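Phytase (Debaryomyces castellii, PDB 2GFI) catalyses the release of phosphate from phytate (inositol hexakisphosphate) as an acid 3-phytase of the histidine acid phosphatase family. Local coordinates at residues Val64-Arg69 and Arg374-Lys379; Phe161-Gly166 and Ile194-Asp199; Thr206-Cys211 and Phe330-Asp335; Phe212-Asn217 and Asn300-Ile305. One frame throughout, in Å; residues are numbered along the deposited sequence.

From the N terminus, strand 59-69 comes first and pairs through 64-69 with 374-379; this is contact 1, which closes a loop of some 300 residues holding the other three contacts. Contact 2 (161-166 with 194-199) closes a short loop around helix 166-180 and strand 189-194. It is complete before contact 3 opens at 206-211, whose partner is 330-335, and contact 4 (212-217 with 300-305) lies wholly within that span. Strand 326-331 runs between strands 59-69 and 158-163, so contacts 1, 2 and 3 share one sheet. Contacts 3 and 4 fasten the long segment after strand 189-194 to helices 333-343 and 302-318.

Contact 1: Val64-Arg69 and Arg374-Lys379; sequences VQLFSR and RTIIEK
Val64-Ser68 and Arg374-Glu378 pair as antiparallel strands whose axes stand at 171°, with Gln65 opposite Ile377 and Phe67 opposite Thr375 as hydrogen-bonded pairs. Each of these two pairs exchanges both of its backbone N-H...O bonds, that from Phe67 N to Thr375 O measuring 2.7 Å. Between them, Leu66 faces Ile376 as a non-hydrogen-bonded pair. Ile376 uses both branches: CG1 meets Leu66 CD1 at 3.5 Å, while CG2 meets Val64 CG2 at 3.6 Å. With CG anti to the backbone N (chi1 170°), Leu66 leans its branch point toward Arg374, and CD1 beyond it reaches Arg374 CB. On the other face of the sheet, Ile377 CD1 lies 3.4 Å from Gln65 OE1 and 4.1 Å from Phe67 CE2, approaching the ring obliquely. That Gln65 oxygen also lies in the plane of the Phe67 ring, at its edge, and is hydrogen-bonded to Ser313. Thr375 OG1 bonds to His340. The RHGxRxP signature of the family begins at Arg69, and its His70 is the predicted nucleophile. Helix 302-318 packs on the Gln65 and Ile377 face and helix 133-148 on the Val64 and Ile376 face, while strands 326-331 and 385-392 flank the pair within the sheet.

Contact 2: Phe161-Gly166 and Ile194-Asp199; sequences FTSNSG and ISEDAD. With NAG (2-acetamido-2-deoxy-beta-D-glucopyranose), chain D.
Asn164 lays its carboxamide oxygen across the start of the Glu196 side chain, OD1 standing 3.2 Å from Glu196 CG. The same oxygen accepts the backbone N of Glu196 at 2.8 Å, the donor sitting 38° out of the amide plane. With chi1 at 64°, Asn164 CG falls between its own backbone N and carbonyl carbon, and its amide stands nearly perpendicular (89°) to the Glu196 carboxylate. Asn164 ND2 is held by the carbonyl of Ser454, near the C terminus. Glu196 runs out extended, bringing OE2 to the hydroxyl of Ser163, with OG donating over 2.6 Å; the position of OE2 is less certain, because it also lies very close to the ring of His332. Ser163 OG in turn accepts a weak bond from the backbone N of Ser165, the N-cap of helix 166-180. Earlier in the segments, Ile194 N bonds to Thr162 O at 2.8 Å, continuing the parallel pairing of strands 158-163 and 189-194. Ile194 CD1 rests 3.8 Å from Phe161 CB, at the edge of the ring. Around Glu196 the chain makes an ST turn, Ser195 OG accepting from Asp197 N, and then passes a glycan sugar whose O5 lies 3.5 Å from Asp199 CA. The side chain of Ser165 is about 6 Å from that of His70, the predicted nucleophile. The contact is thus apolar at its strand end and polar at its loop end, where Asn164 takes the N-H of Glu196 and, less certainly, Ser163 meets its carboxylate.

Contact 3: Thr206-Cys211 and Phe330-Asp335; sequences TPRDGC and FTHDTD
The guanidinium of Arg208 has Thr334 CB on one face, 3.8 Å above its centre, and its sequence neighbour Asp209 OD1 over the opposite face, a long ion pair toward which no N-H points. At the edge lie the carboxylate of Asp335, His332 ND1 and a water. Arg208 meets Asp335 through its NE side: NE donates to OD1 at 2.6 Å and NH2 to OD2 at 2.9 Å. The two planes are turned 43° apart, so OD1 is met from above the carboxylate plane, while OD2 is met on its syn side, though somewhat out of that plane. Arg208 chi4 of 99° turns CZ out of line with the preceding chain. The water accepts from Arg208 N and donates to OD1, giving that oxygen a further bond. Asp335 belongs to the first turn of helix 333-343, which opens at the His-Asp pair of histidine acid phosphatases: His332 is the N-cap, and Asp333, the predicted proton donor, is the first helical residue. The guanidinium and the nearby helix start would probably favour an ionised Asp335. Thr206 adds its methyl, CG2 standing 3.3 Å from Asp335 OD2 and 3.5 Å from Thr331 OG1, which bonds to the carbonyl of Leu205.

Contact 4: Phe212-Asn217 and Asn300-Ile305; sequences FNYNEN and NMTRVI
A small apolar pocket at the start of helix 302-318, lined by Met301, Thr302 and Ile305, takes in the ring of Tyr214. Ile305 CD1 makes a CH-pi contact over one face, 3.9 Å from the ring centroid and 29° off the normal. It sits nearest the inner end of the ring, 3.5 Å from Tyr214 CG; that carbon is anti to the backbone N (chi1 167°), which sets the root of the ring against the Ile305 methyl. On the opposite face the backbone N of Glu216 lies over the centre, so the ring is held between the helix and its own chain. Met301 comes in at the edge, its CB 3.7 Å from Tyr214 CD1. Thr302 CG2 approaches Tyr214 CE1 obliquely at 3.8 Å. Tyr214 OH bonds to the carbonyl of Ser294. Met301 and Ile305 stand one turn apart, their backbones joined by the bond from Ile305 N to Met301 O, and thus offer both side chains to the same loop. Helix 333-343 borders the pocket as well, with Ile338 touching Tyr214, Thr302 and Ile305. No hydrogen bond crosses between 212-217 and 300-305; the loop is fitted to the helix by packing. Met301 CG lies 3.6 Å from Asn213 O, and bends at its last two torsions carry CE beside the sulfur of Cys211, disulfide-bonded to Cys432. Asn215 OD1 accepts from Asn217 N in an Asx turn as the loop leaves the ring.

Contact 1: Val64-Arg69 and Arg374-Lys379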
# COMPACT_ATOMS: atom_id res chain seq x y z
N VAL A 64 27.43 -16.91 4.09
CA VAL A 64 26.82 -15.95 3.19
C VAL A 64 27.91 -15.11 2.55
O VAL A 64 28.87 -14.73 3.22
CB VAL A 64 25.76 -15.06 3.92
CG1 VAL A 64 26.42 -14.20 5.03
CG2 VAL A 64 24.92 -14.26 2.91
N GLN A 65 27.77 -14.86 1.25
CA GLN A 65 28.60 -13.92 0.52
C GLN A 65 27.69 -12.84 -0.02
O GLN A 65 26.64 -13.11 -0.58
CB GLN A 65 29.37 -14.61 -0.60
CG GLN A 65 29.95 -15.99 -0.19
CD GLN A 65 30.61 -16.71 -1.33
OE1 GLN A 65 30.57 -16.24 -2.45
NE2 GLN A 65 31.23 -17.86 -1.05
N LEU A 66 28.09 -11.60 0.23
CA LEU A 66 27.48 -10.44 -0.29
C LEU A 66 28.43 -9.78 -1.30
O LEU A 66 29.62 -9.53 -1.02
CB LEU A 66 27.18 -9.47 0.85
CG LEU A 66 26.74 -8.08 0.37
CD1 LEU A 66 25.41 -8.15 -0.44
CD2 LEU A 66 26.63 -7.11 1.56
N PHE A 67 27.90 -9.51 -2.48
CA PHE A 67 28.56 -8.71 -3.46
C PHE A 67 27.67 -7.53 -3.72
O PHE A 67 26.61 -7.65 -4.31
CB PHE A 67 28.84 -9.51 -4.73
CG PHE A 67 29.74 -10.69 -4.47
CD1 PHE A 67 31.13 -10.55 -4.53
CD2 PHE A 67 29.19 -11.95 -4.13
CE1 PHE A 67 31.97 -11.66 -4.29
CE2 PHE A 67 30.02 -13.06 -3.87
CZ PHE A 67 31.41 -12.91 -3.95
N SER A 68 28.11 -6.39 -3.23
CA SER A 68 27.29 -5.21 -3.18
C SER A 68 27.87 -4.10 -4.07
O SER A 68 29.10 -3.91 -4.13
CB SER A 68 27.18 -4.75 -1.75
OG SER A 68 26.50 -3.54 -1.69
N ARG A 69 26.99 -3.41 -4.79
CA ARG A 69 27.33 -2.19 -5.50
C ARG A 69 27.42 -1.09 -4.43
O ARG A 69 26.93 -1.27 -3.30
CB ARG A 69 26.23 -1.86 -6.49
CG ARG A 69 26.55 -0.77 -7.42
CD ARG A 69 25.39 -0.34 -8.26
NE ARG A 69 25.76 0.77 -9.12
CZ ARG A 69 24.95 1.34 -9.99
NH1 ARG A 69 23.71 0.90 -10.13
NH2 ARG A 69 25.37 2.34 -10.73
N ARG A 374 22.68 -5.79 -4.59
CA ARG A 374 23.15 -6.78 -3.67
C ARG A 374 23.03 -8.14 -4.32
O ARG A 374 21.94 -8.57 -4.71
CB ARG A 374 22.38 -6.70 -2.33
CG ARG A 374 20.85 -6.67 -2.46
CD ARG A 374 20.15 -5.95 -1.35
NE ARG A 374 20.43 -4.53 -1.46
CZ ARG A 374 20.01 -3.58 -0.63
NH1 ARG A 374 19.26 -3.88 0.43
NH2 ARG A 374 20.33 -2.32 -0.89
N THR A 375 24.15 -8.80 -4.50
CA THR A 375 24.11 -10.17 -4.94
C THR A 375 24.57 -10.99 -3.75
O THR A 375 25.65 -10.79 -3.21
CB THR A 375 25.03 -10.35 -6.17
OG1 THR A 375 24.28 -9.96 -7.34
CG2 THR A 375 25.44 -11.83 -6.38
N ILE A 376 23.70 -11.87 -3.29
CA ILE A 376 24.01 -12.67 -2.12
C ILE A 376 23.99 -14.16 -2.49
O ILE A 376 23.08 -14.62 -3.20
CB ILE A 376 23.00 -12.37 -1.02
CG1 ILE A 376 23.34 -11.03 -0.34
CG2 ILE A 376 22.90 -13.54 -0.03
CD1 ILE A 376 22.16 -10.47 0.44
N ILE A 377 25.03 -14.88 -2.06
CA ILE A 377 25.02 -16.33 -2.00
C ILE A 377 24.82 -16.79 -0.57
O ILE A 377 25.58 -16.41 0.31
CB ILE A 377 26.32 -16.88 -2.58
CG1 ILE A 377 26.54 -16.27 -3.98
CG2 ILE A 377 26.28 -18.41 -2.62
CD1 ILE A 377 27.91 -16.50 -4.58
N GLU A 378 23.76 -17.56 -0.32
CA GLU A 378 23.51 -18.17 0.98
C GLU A 378 23.90 -19.61 0.83
O GLU A 378 23.62 -20.21 -0.18
CB GLU A 378 22.03 -18.16 1.37
CG GLU A 378 21.37 -16.82 1.22
CD GLU A 378 19.90 -16.82 1.59
OE1 GLU A 378 19.15 -17.72 1.14
OE2 GLU A 378 19.53 -15.90 2.33
N LYS A 379 24.51 -20.17 1.87
CA LYS A 379 24.86 -21.57 1.91
C LYS A 379 24.26 -22.06 3.19
O LYS A 379 24.47 -21.48 4.23
CB LYS A 379 26.38 -21.75 1.94
CG LYS A 379 26.81 -23.21 2.06
CD LYS A 379 28.28 -23.30 2.35
CE LYS A 379 28.67 -24.74 2.65
NZ LYS A 379 30.15 -24.88 2.62

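Contact 2: Phe161-Gly166 and Ile194-Asp199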
# COMPACT_ATOMS: atom_id res chain seq x y z
N PHE A 161 35.53 -6.38 2.31
CA PHE A 161 36.33 -6.23 1.12
C PHE A 161 35.61 -5.21 0.25
O PHE A 161 34.40 -5.32 -0.02
CB PHE A 161 36.52 -7.59 0.43
CG PHE A 161 37.04 -8.65 1.37
CD1 PHE A 161 38.40 -8.92 1.45
CD2 PHE A 161 36.18 -9.31 2.22
CE1 PHE A 161 38.89 -9.84 2.34
CE2 PHE A 161 36.66 -10.23 3.13
CZ PHE A 161 38.02 -10.51 3.19
N THR A 162 36.36 -4.19 -0.13
CA THR A 162 35.84 -3.14 -0.95
C THR A 162 36.90 -2.69 -1.95
O THR A 162 38.08 -2.80 -1.66
CB THR A 162 35.41 -1.96 -0.06
OG1 THR A 162 34.98 -0.90 -0.92
CG2 THR A 162 36.57 -1.38 0.67
N SER A 163 36.48 -2.19 -3.11
CA SER A 163 37.42 -1.54 -4.01
C SER A 163 37.70 -0.14 -3.48
O SER A 163 37.09 0.30 -2.52
CB SER A 163 36.91 -1.51 -5.47
OG SER A 163 36.18 -0.31 -5.70
N ASN A 164 38.67 0.54 -4.07
CA ASN A 164 39.13 1.79 -3.50
C ASN A 164 38.39 3.00 -4.08
O ASN A 164 38.73 4.16 -3.78
CB ASN A 164 40.65 1.93 -3.65
CG ASN A 164 41.08 2.00 -5.09
OD1 ASN A 164 40.68 1.19 -5.93
ND2 ASN A 164 41.92 2.97 -5.39
N SER A 165 37.39 2.73 -4.90
CA SER A 165 36.46 3.78 -5.30
C SER A 165 35.82 4.40 -4.06
O SER A 165 35.40 3.68 -3.17
CB SER A 165 35.39 3.19 -6.18
OG SER A 165 34.28 4.05 -6.19
N GLY A 166 35.77 5.73 -3.99
CA GLY A 166 35.27 6.42 -2.81
C GLY A 166 33.85 5.99 -2.42
O GLY A 166 33.58 5.64 -1.26
N ILE A 194 40.85 -3.02 -1.91
CA ILE A 194 41.50 -3.72 -2.97
C ILE A 194 41.51 -2.77 -4.14
O ILE A 194 40.45 -2.32 -4.64
CB ILE A 194 40.69 -5.00 -3.27
CG1 ILE A 194 40.73 -5.90 -2.03
CG2 ILE A 194 41.24 -5.76 -4.45
CD1 ILE A 194 39.39 -6.48 -1.79
N SER A 195 42.72 -2.46 -4.58
CA SER A 195 42.92 -1.43 -5.54
C SER A 195 42.26 -1.80 -6.87
O SER A 195 42.17 -2.98 -7.26
CB SER A 195 44.42 -1.15 -5.70
OG SER A 195 44.70 -0.44 -6.90
N GLU A 196 41.80 -0.77 -7.56
CA GLU A 196 41.26 -0.94 -8.90
C GLU A 196 42.33 -0.89 -10.00
O GLU A 196 42.05 -1.07 -11.19
CB GLU A 196 40.15 0.08 -9.17
CG GLU A 196 38.96 -0.08 -8.25
CD GLU A 196 37.82 0.82 -8.64
OE1 GLU A 196 37.90 1.47 -9.70
OE2 GLU A 196 36.84 0.88 -7.87
N ASP A 197 43.57 -0.66 -9.57
CA ASP A 197 44.72 -0.76 -10.47
C ASP A 197 44.70 -2.06 -11.26
O ASP A 197 44.47 -3.15 -10.71
CB ASP A 197 46.04 -0.62 -9.69
CG ASP A 197 46.28 0.80 -9.17
OD1 ASP A 197 45.55 1.73 -9.61
OD2 ASP A 197 47.16 1.08 -8.31
N ALA A 198 44.92 -1.90 -12.55
CA ALA A 198 45.09 -3.00 -13.47
C ALA A 198 46.19 -3.99 -13.04
O ALA A 198 46.12 -5.17 -13.39
CB ALA A 198 45.38 -2.46 -14.86
N ASP A 199 47.18 -3.53 -12.26
CA ASP A 199 48.27 -4.44 -11.85
C ASP A 199 47.81 -5.47 -10.81
O ASP A 199 48.58 -6.34 -10.39
CB ASP A 199 49.54 -3.69 -11.39
CG ASP A 199 49.30 -2.73 -10.22
OD1 ASP A 199 48.23 -2.81 -9.57
OD2 ASP A 199 50.13 -1.87 -9.87
C1 NAG D . 50.81 -6.07 -14.46
C2 NAG D . 51.85 -6.43 -15.53
C3 NAG D . 52.51 -5.23 -16.23
C4 NAG D . 51.50 -4.09 -16.48
C5 NAG D . 50.80 -3.80 -15.14
C6 NAG D . 49.99 -2.50 -15.10
C7 NAG D . 53.10 -8.50 -15.33
C8 NAG D . 54.01 -9.36 -14.50
N2 NAG D . 52.91 -7.24 -14.95
O3 NAG D . 53.13 -5.67 -17.43
O4 NAG D . 52.13 -2.93 -17.00
O5 NAG D . 50.01 -4.95 -14.83
O6 NAG D . 48.96 -2.48 -16.06
O7 NAG D . 52.56 -8.96 -16.33

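Contact 3: Thr206-Cys211 and Phe330-Asp335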
# COMPACT_ATOMS: atom_id res chain seq x y z
N THR A 206 37.58 -5.57 -9.01
CA THR A 206 37.34 -5.01 -10.34
C THR A 206 38.28 -5.67 -11.35
O THR A 206 39.08 -4.99 -11.96
CB THR A 206 37.57 -3.46 -10.35
OG1 THR A 206 38.90 -3.15 -9.88
CG2 THR A 206 36.65 -2.75 -9.35
N PRO A 207 38.20 -7.00 -11.53
CA PRO A 207 39.14 -7.71 -12.41
C PRO A 207 39.10 -7.26 -13.88
O PRO A 207 40.07 -7.51 -14.63
CB PRO A 207 38.70 -9.17 -12.29
CG PRO A 207 37.25 -9.08 -11.84
CD PRO A 207 37.21 -7.91 -10.91
N ARG A 208 38.03 -6.59 -14.30
CA ARG A 208 38.01 -6.07 -15.66
C ARG A 208 39.14 -5.05 -15.88
O ARG A 208 39.54 -4.83 -17.01
CB ARG A 208 36.67 -5.41 -15.97
CG ARG A 208 36.45 -4.12 -15.23
CD ARG A 208 35.05 -3.69 -15.16
NE ARG A 208 34.81 -2.98 -13.91
CZ ARG A 208 34.79 -1.66 -13.80
NH1 ARG A 208 34.98 -0.91 -14.88
NH2 ARG A 208 34.57 -1.10 -12.61
N ASP A 209 39.59 -4.39 -14.80
CA ASP A 209 40.61 -3.36 -14.87
C ASP A 209 41.96 -3.91 -15.37
O ASP A 209 42.66 -3.25 -16.15
CB ASP A 209 40.78 -2.69 -13.49
CG ASP A 209 39.62 -1.79 -13.11
OD1 ASP A 209 38.72 -1.56 -13.94
OD2 ASP A 209 39.51 -1.27 -12.00
N GLY A 210 42.32 -5.10 -14.89
CA GLY A 210 43.52 -5.78 -15.33
C GLY A 210 43.31 -6.64 -16.56
O GLY A 210 44.22 -7.33 -16.99
N CYS A 211 42.12 -6.63 -17.14
CA CYS A 211 41.92 -7.41 -18.34
C CYS A 211 42.15 -6.54 -19.55
O CYS A 211 41.30 -5.73 -19.90
CB CYS A 211 40.54 -8.03 -18.40
SG CYS A 211 40.36 -8.96 -19.95
N PHE A 330 32.28 -5.21 -1.91
CA PHE A 330 31.68 -3.99 -2.40
C PHE A 330 32.46 -3.54 -3.61
O PHE A 330 33.67 -3.45 -3.56
CB PHE A 330 31.75 -2.93 -1.31
CG PHE A 330 30.91 -3.27 -0.14
CD1 PHE A 330 29.59 -2.85 -0.08
CD2 PHE A 330 31.43 -4.06 0.88
CE1 PHE A 330 28.81 -3.19 0.98
CE2 PHE A 330 30.65 -4.41 1.95
CZ PHE A 330 29.33 -3.98 2.00
N THR A 331 31.74 -3.26 -4.70
CA THR A 331 32.38 -2.94 -5.95
C THR A 331 31.35 -2.20 -6.84
O THR A 331 30.40 -1.66 -6.31
CB THR A 331 32.98 -4.21 -6.58
OG1 THR A 331 33.72 -3.86 -7.76
CG2 THR A 331 31.89 -5.17 -7.06
N HIS A 332 31.56 -2.13 -8.15
CA HIS A 332 30.69 -1.34 -9.02
C HIS A 332 29.65 -2.23 -9.70
O HIS A 332 29.75 -3.44 -9.67
CB HIS A 332 31.53 -0.65 -10.11
CG HIS A 332 32.48 0.38 -9.58
ND1 HIS A 332 33.75 0.06 -9.16
CD2 HIS A 332 32.35 1.72 -9.44
CE1 HIS A 332 34.37 1.16 -8.77
NE2 HIS A 332 33.54 2.18 -8.92
N ASP A 333 28.67 -1.61 -10.34
CA ASP A 333 27.69 -2.36 -11.09
C ASP A 333 28.36 -3.21 -12.16
O ASP A 333 28.01 -4.40 -12.36
CB ASP A 333 26.63 -1.44 -11.70
CG ASP A 333 27.22 -0.27 -12.49
OD1 ASP A 333 28.46 -0.07 -12.53
OD2 ASP A 333 26.49 0.53 -13.10
N THR A 334 29.36 -2.62 -12.81
CA THR A 334 30.05 -3.24 -13.92
C THR A 334 30.69 -4.54 -13.49
O THR A 334 30.65 -5.51 -14.22
CB THR A 334 31.07 -2.28 -14.53
OG1 THR A 334 30.38 -1.17 -15.12
CG2 THR A 334 31.72 -2.93 -15.76
N ASP A 335 31.21 -4.58 -12.28
CA ASP A 335 31.93 -5.74 -11.82
C ASP A 335 30.98 -6.82 -11.45
O ASP A 335 31.23 -8.01 -11.71
CB ASP A 335 32.79 -5.34 -10.66
CG ASP A 335 33.74 -4.26 -11.05
OD1 ASP A 335 34.62 -4.61 -11.88
OD2 ASP A 335 33.66 -3.06 -10.66
O HOH W 1 35.13 -6.73 -13.16

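Contact 4: Phe212-Asn217 and Asn300-Ile305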
# COMPACT_ATOMS: atom_id res chain seq x y z
N PHE A 212 43.31 -6.72 -20.21
CA PHE A 212 43.74 -5.83 -21.29
C PHE A 212 43.02 -6.08 -22.59
O PHE A 212 42.81 -5.15 -23.35
CB PHE A 212 45.28 -5.85 -21.46
CG PHE A 212 46.01 -5.44 -20.19
CD1 PHE A 212 45.63 -4.29 -19.49
CD2 PHE A 212 47.04 -6.22 -19.67
CE1 PHE A 212 46.26 -3.92 -18.32
CE2 PHE A 212 47.69 -5.85 -18.48
CZ PHE A 212 47.29 -4.70 -17.81
N ASN A 213 42.63 -7.33 -22.84
CA ASN A 213 41.89 -7.67 -24.06
C ASN A 213 40.39 -7.43 -24.01
O ASN A 213 39.68 -7.65 -24.99
CB ASN A 213 42.19 -9.11 -24.48
CG ASN A 213 43.68 -9.33 -24.70
OD1 ASN A 213 44.41 -8.39 -25.00
ND2 ASN A 213 44.13 -10.57 -24.53
N TYR A 214 39.91 -6.98 -22.86
CA TYR A 214 38.51 -6.69 -22.68
C TYR A 214 38.22 -5.31 -23.25
O TYR A 214 38.78 -4.31 -22.81
CB TYR A 214 38.11 -6.79 -21.21
CG TYR A 214 36.75 -6.21 -20.88
CD1 TYR A 214 35.59 -6.70 -21.48
CD2 TYR A 214 36.62 -5.17 -19.94
CE1 TYR A 214 34.32 -6.15 -21.17
CE2 TYR A 214 35.38 -4.61 -19.63
CZ TYR A 214 34.23 -5.12 -20.24
OH TYR A 214 33.01 -4.58 -19.94
N ASN A 215 37.37 -5.27 -24.26
CA ASN A 215 36.94 -4.00 -24.79
C ASN A 215 35.45 -3.82 -24.50
O ASN A 215 34.60 -4.43 -25.17
CB ASN A 215 37.27 -3.93 -26.29
CG ASN A 215 36.89 -2.62 -26.91
OD1 ASN A 215 36.68 -1.61 -26.22
ND2 ASN A 215 36.79 -2.61 -28.23
N GLU A 216 35.13 -2.99 -23.50
CA GLU A 216 33.72 -2.75 -23.14
C GLU A 216 32.96 -2.14 -24.29
O GLU A 216 31.75 -2.33 -24.39
CB GLU A 216 33.59 -1.88 -21.88
CG GLU A 216 34.23 -0.51 -21.94
CD GLU A 216 33.85 0.35 -20.75
OE1 GLU A 216 33.58 -0.22 -19.65
OE2 GLU A 216 33.81 1.61 -20.91
N ASN A 217 33.67 -1.44 -25.16
CA ASN A 217 33.02 -0.82 -26.31
C ASN A 217 33.05 -1.63 -27.59
O ASN A 217 32.66 -1.12 -28.64
CB ASN A 217 33.55 0.59 -26.52
CG ASN A 217 33.27 1.47 -25.33
OD1 ASN A 217 34.20 2.00 -24.70
ND2 ASN A 217 32.00 1.60 -24.98
N ASN A 300 32.40 -11.08 -25.41
CA ASN A 300 33.10 -12.36 -25.28
C ASN A 300 34.08 -12.43 -24.10
O ASN A 300 34.45 -13.51 -23.64
CB ASN A 300 33.74 -12.83 -26.62
CG ASN A 300 34.81 -11.83 -27.21
OD1 ASN A 300 35.26 -10.88 -26.55
ND2 ASN A 300 35.21 -12.07 -28.49
N MET A 301 34.49 -11.27 -23.58
CA MET A 301 35.51 -11.25 -22.55
C MET A 301 35.00 -11.34 -21.13
O MET A 301 35.77 -11.61 -20.22
CB MET A 301 36.44 -10.03 -22.71
CG MET A 301 37.47 -10.21 -23.83
SD MET A 301 38.43 -11.76 -23.66
CE MET A 301 39.36 -11.37 -22.19
N THR A 302 33.71 -11.14 -20.92
CA THR A 302 33.17 -11.01 -19.56
C THR A 302 33.07 -12.32 -18.82
O THR A 302 33.19 -12.35 -17.59
CB THR A 302 31.80 -10.32 -19.55
OG1 THR A 302 30.87 -11.10 -20.33
CG2 THR A 302 31.89 -8.93 -20.21
N ARG A 303 32.85 -13.42 -19.54
CA ARG A 303 32.83 -14.66 -18.85
C ARG A 303 34.17 -14.96 -18.19
O ARG A 303 34.18 -15.43 -17.04
CB ARG A 303 32.43 -15.84 -19.70
CG ARG A 303 32.29 -17.01 -18.75
CD ARG A 303 31.67 -18.19 -19.29
NE ARG A 303 30.44 -17.94 -20.01
CZ ARG A 303 29.53 -18.89 -20.21
NH1 ARG A 303 29.73 -20.10 -19.69
NH2 ARG A 303 28.43 -18.63 -20.92
N VAL A 304 35.28 -14.70 -18.90
CA VAL A 304 36.60 -14.96 -18.29
C VAL A 304 36.83 -14.05 -17.08
O VAL A 304 37.27 -14.53 -16.04
CB VAL A 304 37.82 -14.87 -19.28
CG1 VAL A 304 38.00 -13.47 -19.83
CG2 VAL A 304 39.11 -15.27 -18.53
N ILE A 305 36.51 -12.76 -17.23
CA ILE A 305 36.63 -11.80 -16.13
C ILE A 305 35.70 -12.16 -14.97
O ILE A 305 36.14 -12.24 -13.84
CB ILE A 305 36.35 -10.36 -16.60
CG1 ILE A 305 37.33 -9.92 -17.67
CG2 ILE A 305 36.44 -9.40 -15.40
CD1 ILE A 305 36.84 -8.71 -18.46